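Long-range contacts in HepC.19480.a.B1 (Helicobacter pylori, PDB 6MTZ), which is of unknown function but probably belongs to the DHH/DHHA1 phosphoesterase superfamily, whose members hydrolyse phosphate esters with the help of bound metal ions: residues A[12-17]-A[70-75]; A[273-278]-A[290-295]; A[316-321]-A[349-354]. One frame throughout, in Å; residues are numbered along the deposited sequence.

In the fold
The chain holds two separate sheets, an N-terminal parallel one and a C-terminal mixed one. Interaction 1 lies at the end of adjacent strands of the five-stranded parallel sheet. Interactions 2 and 3 lie around the mixed sheet. The centres of interactions 1 and 2 are about 31 Å apart; those of interactions 1 and 3 are about 37 Å apart. Interactions 2 and 3 are closer, about 16 Å between centres, and they touch: Ile293 CD1 of strand 291-295 meets Phe319 CZ at 3.7 Å. Tyr292 and Ile293 thus serve interactions 2 and 3 from the two faces of one strand. The acidic group near Asp71 in interaction 1 is consistent with the metal site of DHH relatives.

Interaction 1: residues A[12-17]-A[70-75]; sequences YHLSHI and SDLNLN
His13, Ser15 and Ser70 meet where two neighbouring parallel strands, 10-15 and 64-70, end in the N-terminal sheet. The His-x-Asp-x-Asp-Gly run that starts at His16 is consistent with a DHH phosphoesterase, and the C-terminal ends of these strands would then border its active site.

The tight part is centred on Ser70. Its OG sits between the backbone N and the carbonyl carbon (chi1 52°). There it lies at the edge of the His13 imidazole, near the ring plane, 2.8 Å from NE2 in a hydrogen bond that either partner could donate. Ser15 OG lies 2.9 Å from Ser70 OG. The imidazole is held from its other nitrogen as well, by Ser28 OG on ND1, and Ser15 OG is bound to Gly21 O. Helix 19-29 packs over this serine side through Cys24. Ser70 N donates to Leu14 O at 3.0 Å, and Ser15 CA adds a CH...O contact with Ser70 O.

On the other side of the sheet, Leu14 and Leu72 cross at about a right angle, with Leu72 CD1 3.7 Å from Leu14 CG. The same methyl also lies against Ser15 C.

The contact is looser toward partly exposed His16. Its backbone N is 3.5 Å from Ser70 O. Asp71 has a left-handed backbone conformation, and its OD2 approaches His16 CB at 3.3 Å. The carboxylate and imidazole planes stand 86° apart. Asp71 also lies close to Asp18 and Asp20 and touches His103 and His104, a grouping consistent with the metal site of relatives. The His16 ring has Ile17 CG1 over the centre of one face, while Leu72 CD2 approaches ND1 obliquely at 3.5 Å.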
loop_
_atom_site.group_PDB
_atom_site.type_symbol
_atom_site.label_atom_id
_atom_site.label_comp_id
_atom_site.label_asym_id
_atom_site.label_seq_id
_atom_site.Cartn_x
_atom_site.Cartn_y
_atom_site.Cartn_z
ATOM N N TYR A 12 -1.711 -15.795 2.998
ATOM C CA TYR A 12 -1.203 -14.720 2.156
ATOM C C TYR A 12 -2.398 -14.027 1.520
ATOM O O TYR A 12 -3.129 -14.645 0.739
ATOM C CB TYR A 12 -0.246 -15.276 1.097
ATOM C CG TYR A 12 1.003 -15.846 1.720
ATOM C CD1 TYR A 12 1.030 -17.144 2.222
ATOM C CD2 TYR A 12 2.150 -15.077 1.830
ATOM C CE1 TYR A 12 2.171 -17.660 2.808
ATOM C CE2 TYR A 12 3.297 -15.583 2.410
ATOM C CZ TYR A 12 3.304 -16.874 2.900
ATOM O OH TYR A 12 4.450 -17.370 3.488
ATOM N N HIS A 13 -2.611 -12.748 1.855
ATOM C CA HIS A 13 -3.848 -12.065 1.484
ATOM C C HIS A 13 -3.552 -10.864 0.597
ATOM O O HIS A 13 -3.087 -9.824 1.080
ATOM C CB HIS A 13 -4.640 -11.645 2.721
ATOM C CG HIS A 13 -5.980 -11.053 2.409
ATOM N ND1 HIS A 13 -6.821 -10.558 3.385
ATOM C CD2 HIS A 13 -6.621 -10.866 1.229
ATOM C CE1 HIS A 13 -7.919 -10.092 2.820
ATOM N NE2 HIS A 13 -7.824 -10.268 1.511
ATOM N N LEU A 14 -3.891 -10.991 -0.682
ATOM C CA LEU A 14 -3.754 -9.918 -1.663
ATOM C C LEU A 14 -5.105 -9.248 -1.908
ATOM O O LEU A 14 -6.099 -9.933 -2.206
ATOM C CB LEU A 14 -3.198 -10.476 -2.972
ATOM C CG LEU A 14 -3.325 -9.571 -4.195
ATOM C CD1 LEU A 14 -2.482 -8.295 -4.008
ATOM C CD2 LEU A 14 -2.968 -10.339 -5.488
ATOM N N SER A 15 -5.135 -7.911 -1.812
ATOM C CA SER A 15 -6.375 -7.150 -1.977
ATOM C C SER A 15 -6.105 -5.835 -2.703
ATOM O O SER A 15 -4.956 -5.426 -2.900
ATOM C CB SER A 15 -7.059 -6.866 -0.626
ATOM O OG SER A 15 -8.408 -6.481 -0.831
ATOM N N HIS A 16 -7.192 -5.171 -3.099
ATOM C CA HIS A 16 -7.119 -3.892 -3.807
ATOM C C HIS A 16 -6.683 -2.792 -2.826
ATOM O O HIS A 16 -6.296 -3.066 -1.691
ATOM C CB HIS A 16 -8.465 -3.594 -4.456
ATOM C CG HIS A 16 -8.440 -2.493 -5.477
ATOM N ND1 HIS A 16 -7.551 -2.470 -6.525
ATOM C CD2 HIS A 16 -9.218 -1.390 -5.620
ATOM C CE1 HIS A 16 -7.774 -1.398 -7.268
ATOM N NE2 HIS A 16 -8.780 -0.727 -6.743
ATOM N N ILE A 17 -6.773 -1.528 -3.236
ATOM C CA ILE A 17 -6.247 -0.425 -2.438
ATOM C C ILE A 17 -7.303 0.546 -1.932
ATOM O O ILE A 17 -6.960 1.415 -1.127
ATOM C CB ILE A 17 -5.159 0.365 -3.198
ATOM C CG1 ILE A 17 -5.704 0.867 -4.541
ATOM C CG2 ILE A 17 -3.897 -0.472 -3.349
ATOM C CD1 ILE A 17 -4.920 2.010 -5.097
ATOM N N SER A 70 -8.872 -10.792 -2.864
ATOM C CA SER A 70 -10.150 -10.116 -2.686
ATOM C C SER A 70 -10.150 -8.796 -3.437
ATOM O O SER A 70 -9.139 -8.088 -3.455
ATOM C CB SER A 70 -10.449 -9.848 -1.197
ATOM O OG SER A 70 -9.350 -9.191 -0.587
ATOM N N ASP A 71 -11.293 -8.486 -4.066
ATOM C CA ASP A 71 -11.576 -7.185 -4.664
ATOM C C ASP A 71 -10.716 -6.907 -5.891
ATOM O O ASP A 71 -10.472 -5.744 -6.244
ATOM C CB ASP A 71 -11.411 -6.056 -3.638
ATOM C CG ASP A 71 -12.157 -4.799 -4.031
ATOM O OD1 ASP A 71 -13.193 -4.916 -4.745
ATOM O OD2 ASP A 71 -11.695 -3.699 -3.641
ATOM N N LEU A 72 -10.230 -7.954 -6.532
ATOM C CA LEU A 72 -9.444 -7.830 -7.748
ATOM C C LEU A 72 -9.967 -8.846 -8.745
ATOM O O LEU A 72 -10.362 -9.953 -8.358
ATOM C CB LEU A 72 -7.965 -8.079 -7.472
ATOM C CG LEU A 72 -7.254 -7.113 -6.522
ATOM C CD1 LEU A 72 -6.060 -7.809 -5.899
ATOM C CD2 LEU A 72 -6.798 -5.850 -7.249
ATOM N N ASN A 73 -9.994 -8.486 -10.017
ATOM C CA ASN A 73 -10.274 -9.490 -11.029
ATOM C C ASN A 73 -8.989 -9.795 -11.772
ATOM O O ASN A 73 -8.157 -8.909 -11.985
ATOM C CB ASN A 73 -11.395 -9.072 -11.984
ATOM C CG ASN A 73 -11.047 -7.901 -12.838
ATOM O OD1 ASN A 73 -10.577 -6.877 -12.348
ATOM N ND2 ASN A 73 -11.309 -8.027 -14.139
ATOM N N LEU A 74 -8.801 -11.066 -12.100
ATOM C CA LEU A 74 -7.635 -11.525 -12.833
ATOM C C LEU A 74 -8.036 -11.764 -14.278
ATOM O O LEU A 74 -9.174 -12.153 -14.565
ATOM C CB LEU A 74 -7.068 -12.809 -12.213
ATOM C CG LEU A 74 -6.817 -12.818 -10.693
ATOM C CD1 LEU A 74 -6.376 -14.202 -10.213
ATOM C CD2 LEU A 74 -5.781 -11.778 -10.313
ATOM N N ASN A 75 -7.106 -11.507 -15.195
ATOM C CA ASN A 75 -7.353 -11.970 -16.549
ATOM C C ASN A 75 -7.066 -13.463 -16.627
ATOM O O ASN A 75 -6.496 -14.058 -15.705
ATOM C CB ASN A 75 -6.510 -11.200 -17.563
ATOM C CG ASN A 75 -5.119 -10.910 -17.060
ATOM O OD1 ASN A 75 -4.311 -11.819 -16.863
ATOM N ND2 ASN A 75 -4.825 -9.630 -16.859
#

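Interaction 2: residues A[273-278]-A[290-295]; sequences GGISVL and DFYIDV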
loop_
_atom_site.group_PDB
_atom_site.type_symbol
_atom_site.label_atom_id
_atom_site.label_comp_id
_atom_site.label_asym_id
_atom_site.label_seq_id
_atom_site.Cartn_x
_atom_site.Cartn_y
_atom_site.Cartn_z
ATOM N N GLY A 273 7.187 11.769 -4.801
ATOM C CA GLY A 273 6.476 12.933 -5.337
ATOM C C GLY A 273 7.149 14.251 -4.959
ATOM O O GLY A 273 8.248 14.547 -5.437
ATOM N N GLY A 274 6.471 15.049 -4.134
ATOM C CA GLY A 274 7.011 16.320 -3.678
ATOM C C GLY A 274 7.930 16.126 -2.491
ATOM O O GLY A 274 7.481 15.729 -1.412
ATOM N N ILE A 275 9.219 16.408 -2.666
ATOM C CA ILE A 275 10.227 15.911 -1.744
ATOM C C ILE A 275 10.949 17.030 -1.000
ATOM O O ILE A 275 11.913 16.760 -0.280
ATOM C CB ILE A 275 11.238 15.011 -2.479
ATOM C CG1 ILE A 275 12.079 15.847 -3.439
ATOM C CG2 ILE A 275 10.514 13.893 -3.252
ATOM C CD1 ILE A 275 13.349 15.160 -3.835
ATOM N N SER A 276 10.507 18.283 -1.141
ATOM C CA SER A 276 11.259 19.379 -0.529
ATOM C C SER A 276 11.336 19.221 0.993
ATOM O O SER A 276 12.426 19.115 1.563
ATOM C CB SER A 276 10.655 20.728 -0.922
ATOM O OG SER A 276 10.950 21.021 -2.277
ATOM N N VAL A 277 10.187 19.150 1.663
ATOM C CA VAL A 277 10.190 18.985 3.116
ATOM C C VAL A 277 10.872 17.677 3.499
ATOM O O VAL A 277 11.710 17.632 4.407
ATOM C CB VAL A 277 8.757 19.051 3.672
ATOM C CG1 VAL A 277 8.781 19.110 5.223
ATOM C CG2 VAL A 277 8.000 20.239 3.072
ATOM N N LEU A 278 10.533 16.598 2.789
ATOM C CA LEU A 278 11.063 15.281 3.125
ATOM C C LEU A 278 12.583 15.258 3.037
ATOM O O LEU A 278 13.270 14.844 3.979
ATOM C CB LEU A 278 10.464 14.228 2.187
ATOM C CG LEU A 278 11.021 12.826 2.423
ATOM C CD1 LEU A 278 10.356 12.224 3.650
ATOM C CD2 LEU A 278 10.835 11.949 1.216
ATOM N N ASP A 290 24.830 13.538 0.802
ATOM C CA ASP A 290 25.010 14.790 0.079
ATOM C C ASP A 290 23.803 15.204 -0.741
ATOM O O ASP A 290 23.609 16.404 -0.962
ATOM C CB ASP A 290 26.207 14.679 -0.853
ATOM C CG ASP A 290 27.442 14.288 -0.115
ATOM O OD1 ASP A 290 27.838 15.061 0.782
ATOM O OD2 ASP A 290 27.975 13.193 -0.388
ATOM N N PHE A 291 23.003 14.257 -1.227
ATOM C CA PHE A 291 21.822 14.640 -1.980
ATOM C C PHE A 291 20.741 13.599 -1.790
ATOM O O PHE A 291 20.970 12.498 -1.282
ATOM C CB PHE A 291 22.132 14.846 -3.467
ATOM C CG PHE A 291 22.583 13.609 -4.178
ATOM C CD1 PHE A 291 23.902 13.176 -4.079
ATOM C CD2 PHE A 291 21.692 12.885 -4.966
ATOM C CE1 PHE A 291 24.333 12.034 -4.750
ATOM C CE2 PHE A 291 22.102 11.735 -5.639
ATOM C CZ PHE A 291 23.425 11.305 -5.534
ATOM N N TYR A 292 19.546 13.981 -2.201
ATOM C CA TYR A 292 18.380 13.128 -2.171
ATOM C C TYR A 292 17.837 13.083 -3.586
ATOM O O TYR A 292 17.832 14.103 -4.284
ATOM C CB TYR A 292 17.336 13.668 -1.173
ATOM C CG TYR A 292 16.195 12.721 -0.905
ATOM C CD1 TYR A 292 15.160 12.584 -1.815
ATOM C CD2 TYR A 292 16.154 11.958 0.256
ATOM C CE1 TYR A 292 14.118 11.710 -1.586
ATOM C CE2 TYR A 292 15.118 11.079 0.493
ATOM C CZ TYR A 292 14.100 10.964 -0.436
ATOM O OH TYR A 292 13.059 10.098 -0.226
ATOM N N ILE A 293 17.421 11.899 -4.031
ATOM C CA ILE A 293 16.910 11.745 -5.385
ATOM C C ILE A 293 15.682 10.843 -5.336
ATOM O O ILE A 293 15.713 9.770 -4.728
ATOM C CB ILE A 293 17.993 11.204 -6.339
ATOM C CG1 ILE A 293 17.430 10.988 -7.745
ATOM C CG2 ILE A 293 18.642 9.920 -5.793
ATOM C CD1 ILE A 293 18.497 10.660 -8.781
ATOM N N ASP A 294 14.586 11.311 -5.928
ATOM C CA ASP A 294 13.359 10.541 -6.073
ATOM C C ASP A 294 13.026 10.418 -7.554
ATOM O O ASP A 294 13.155 11.385 -8.313
ATOM C CB ASP A 294 12.193 11.201 -5.319
ATOM C CG ASP A 294 10.920 10.379 -5.363
ATOM O OD1 ASP A 294 10.823 9.360 -4.638
ATOM O OD2 ASP A 294 10.009 10.761 -6.120
ATOM N N VAL A 295 12.622 9.218 -7.962
ATOM C CA VAL A 295 12.186 8.936 -9.325
ATOM C C VAL A 295 10.753 8.427 -9.268
ATOM O O VAL A 295 10.362 7.742 -8.317
ATOM C CB VAL A 295 13.102 7.896 -10.010
ATOM C CG1 VAL A 295 12.819 7.833 -11.505
ATOM C CG2 VAL A 295 14.561 8.226 -9.739
HETATM O O HOH W 1 7.728 10.687 -7.291
#
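The Tyr292 ring is met by two aliphatic tips, Ile275 CD1 and Leu278 CD2, both oblique to it. The second flat group, the Asp294 carboxylate, is met from above its plane by Gly273 N. All belong to a beta-alpha-beta unit made of strand 264-270, helix 276-285 and strand 291-295. The contact joins the start of the crossover helix to the second strand.

Ile275 stands at the N-cap position of the helix and divides its branches between the two strand residues. Its CD1 lies 3.7 Å from Tyr292 CD1. Its CG2, anti to the carbonyl carbon, rests 3.8 Å from Asp294 CB. One turn into the helix, Leu278 reaches the phenol end of the ring, where its CD2 is 3.2 Å from Tyr292 OH. The hydroxyl's hydrogen-bond partner is Ser269 OG; Leu278 CD2 only packs against it. Helix 238-251 adds Leu250 against Tyr292.

The polar part lies at the other end. Gly273 N donates to Asp294 OD2 at 3.3 Å, a long but fairly straight bond (162° at the hydrogen). The donor is 53° out of the carboxylate plane. Asp294 OD1 takes bonds from Ser269 OG and Met272 N, so both oxygens tie the strand to the loop ahead of the helix. A water lies beside this bond and shares the N-H: it takes a weak bond from Gly273 N and donates to Asp294 OD2 at 2.6 Å.

Interaction 3: residues A[316-321]-A[349-354]; sequences QMCFNG and EEIFNN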
loop_
_atom_site.group_PDB
_atom_site.type_symbol
_atom_site.label_atom_id
_atom_site.label_comp_id
_atom_site.label_asym_id
_atom_site.label_seq_id
_atom_site.Cartn_x
_atom_site.Cartn_y
_atom_site.Cartn_z
ATOM N N GLN A 316 21.946 17.891 -14.970
ATOM C CA GLN A 316 22.277 18.121 -16.373
ATOM C C GLN A 316 23.364 17.182 -16.878
ATOM O O GLN A 316 23.478 16.988 -18.091
ATOM C CB GLN A 316 22.677 19.578 -16.633
ATOM C CG GLN A 316 23.765 20.160 -15.773
ATOM C CD GLN A 316 23.804 21.671 -15.904
ATOM O OE1 GLN A 316 23.259 22.227 -16.857
ATOM N NE2 GLN A 316 24.432 22.344 -14.945
ATOM N N MET A 317 24.147 16.576 -15.987
ATOM C CA MET A 317 25.088 15.560 -16.436
ATOM C C MET A 317 24.393 14.226 -16.657
ATOM O O MET A 317 24.816 13.445 -17.518
ATOM C CB MET A 317 26.221 15.398 -15.423
ATOM N N CYS A 318 23.313 13.965 -15.918
ATOM C CA CYS A 318 22.710 12.646 -15.858
ATOM C C CYS A 318 21.281 12.573 -16.366
ATOM O O CYS A 318 20.893 11.531 -16.896
ATOM C CB CYS A 318 22.738 12.129 -14.415
ATOM S SG CYS A 318 24.403 11.913 -13.767
ATOM N N PHE A 319 20.479 13.626 -16.210
ATOM C CA PHE A 319 19.044 13.506 -16.459
ATOM C C PHE A 319 18.519 14.606 -17.376
ATOM O O PHE A 319 17.337 14.957 -17.297
ATOM C CB PHE A 319 18.261 13.502 -15.142
ATOM C CG PHE A 319 18.818 12.557 -14.104
ATOM C CD1 PHE A 319 18.823 11.188 -14.321
ATOM C CD2 PHE A 319 19.341 13.042 -12.918
ATOM C CE1 PHE A 319 19.339 10.319 -13.366
ATOM C CE2 PHE A 319 19.855 12.176 -11.961
ATOM C CZ PHE A 319 19.853 10.820 -12.182
ATOM N N ASN A 320 19.373 15.161 -18.244
ATOM C CA ASN A 320 18.959 16.193 -19.205
ATOM C C ASN A 320 18.113 17.279 -18.539
ATOM O O ASN A 320 17.140 17.776 -19.110
ATOM C CB ASN A 320 18.195 15.573 -20.381
ATOM C CG ASN A 320 19.106 14.900 -21.382
ATOM O OD1 ASN A 320 20.061 15.504 -21.880
ATOM N ND2 ASN A 320 18.823 13.634 -21.678
ATOM N N GLY A 321 18.467 17.635 -17.306
ATOM C CA GLY A 321 17.643 18.551 -16.543
ATOM C C GLY A 321 18.396 19.726 -15.953
ATOM O O GLY A 321 19.523 20.019 -16.364
ATOM N N GLU A 349 21.942 3.449 -10.781
ATOM C CA GLU A 349 23.343 3.037 -10.703
ATOM C C GLU A 349 24.008 3.048 -12.075
ATOM O O GLU A 349 25.121 3.564 -12.235
ATOM C CB GLU A 349 23.448 1.648 -10.066
ATOM C CG GLU A 349 22.846 1.603 -8.649
ATOM C CD GLU A 349 23.035 0.271 -7.926
ATOM O OE1 GLU A 349 22.837 -0.801 -8.541
ATOM O OE2 GLU A 349 23.374 0.306 -6.725
ATOM N N GLU A 350 23.334 2.488 -13.086
ATOM C CA GLU A 350 23.914 2.463 -14.425
ATOM C C GLU A 350 24.214 3.875 -14.912
ATOM O O GLU A 350 25.311 4.151 -15.405
ATOM C CB GLU A 350 22.983 1.735 -15.396
ATOM N N ILE A 351 23.260 4.796 -14.743
ATOM C CA ILE A 351 23.489 6.186 -15.142
ATOM C C ILE A 351 24.645 6.792 -14.345
ATOM O O ILE A 351 25.543 7.429 -14.908
ATOM C CB ILE A 351 22.201 7.012 -14.969
ATOM C CG1 ILE A 351 21.108 6.499 -15.908
ATOM C CG2 ILE A 351 22.492 8.491 -15.216
ATOM C CD1 ILE A 351 19.757 7.146 -15.700
ATOM N N PHE A 352 24.629 6.616 -13.019
ATOM C CA PHE A 352 25.666 7.217 -12.181
ATOM C C PHE A 352 27.039 6.604 -12.438
ATOM O O PHE A 352 28.064 7.265 -12.232
ATOM C CB PHE A 352 25.293 7.080 -10.700
ATOM C CG PHE A 352 24.294 8.103 -10.218
ATOM C CD1 PHE A 352 23.910 9.161 -11.032
ATOM C CD2 PHE A 352 23.759 8.023 -8.942
ATOM C CE1 PHE A 352 23.005 10.116 -10.590
ATOM C CE2 PHE A 352 22.840 8.979 -8.483
ATOM C CZ PHE A 352 22.463 10.022 -9.309
ATOM N N ASN A 353 27.086 5.358 -12.913
ATOM C CA ASN A 353 28.364 4.661 -13.009
ATOM C C ASN A 353 29.314 5.347 -13.984
ATOM O O ASN A 353 30.523 5.419 -13.732
ATOM C CB ASN A 353 28.143 3.208 -13.416
ATOM C CG ASN A 353 29.442 2.451 -13.560
ATOM O OD1 ASN A 353 29.994 2.345 -14.655
ATOM N ND2 ASN A 353 29.951 1.935 -12.448
ATOM N N ASN A 354 28.793 5.859 -15.103
ATOM C CA ASN A 354 29.615 6.574 -16.075
ATOM C C ASN A 354 29.750 8.057 -15.769
ATOM O O ASN A 354 30.502 8.751 -16.464
ATOM C CB ASN A 354 29.043 6.423 -17.490
ATOM C CG ASN A 354 29.184 5.028 -18.018
ATOM O OD1 ASN A 354 30.290 4.585 -18.331
ATOM N ND2 ASN A 354 28.065 4.314 -18.119
#
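Cys318 and Phe319 pack against Ile351 and Phe352 where the end of helix 311-318 meets the C-terminal helix 341-353. Both lie against the C-terminal mixed sheet. The glycine-rich run that begins at Gly321 is consistent with a DHHA1-type domain. The two segments share no hydrogen bond; they are held by packing alone.

The aromatic contact pairs Phe319 with Phe352. Their ring centroids are 5.9 Å apart and the planes are inclined at 55°, so the rings meet obliquely. The closest approach is Phe319 CZ to Phe352 CE1, 3.6 Å. Leu314 and Ile293 touch both rings, so the pair is part of the core between helices and sheet.

The sulfur contact comes from Cys318. SG is anti to the carbonyl carbon (chi1 -63°) and faces the edge of the Phe352 ring, 5.0 Å from its centroid and 79° off the ring normal. Tyr261 of strand 258-261 also touches Cys318.

The aliphatic contacts belong to Ile351, which is partly exposed. CG2 lies 3.7 Å from Cys318 CB. The other branch carries CD1 to the edge of the Phe319 ring, near its plane, 4.0 Å from CE1. One face of that ring is occupied by Cys318 CB, which sits over its centre, 3.6 Å above the plane.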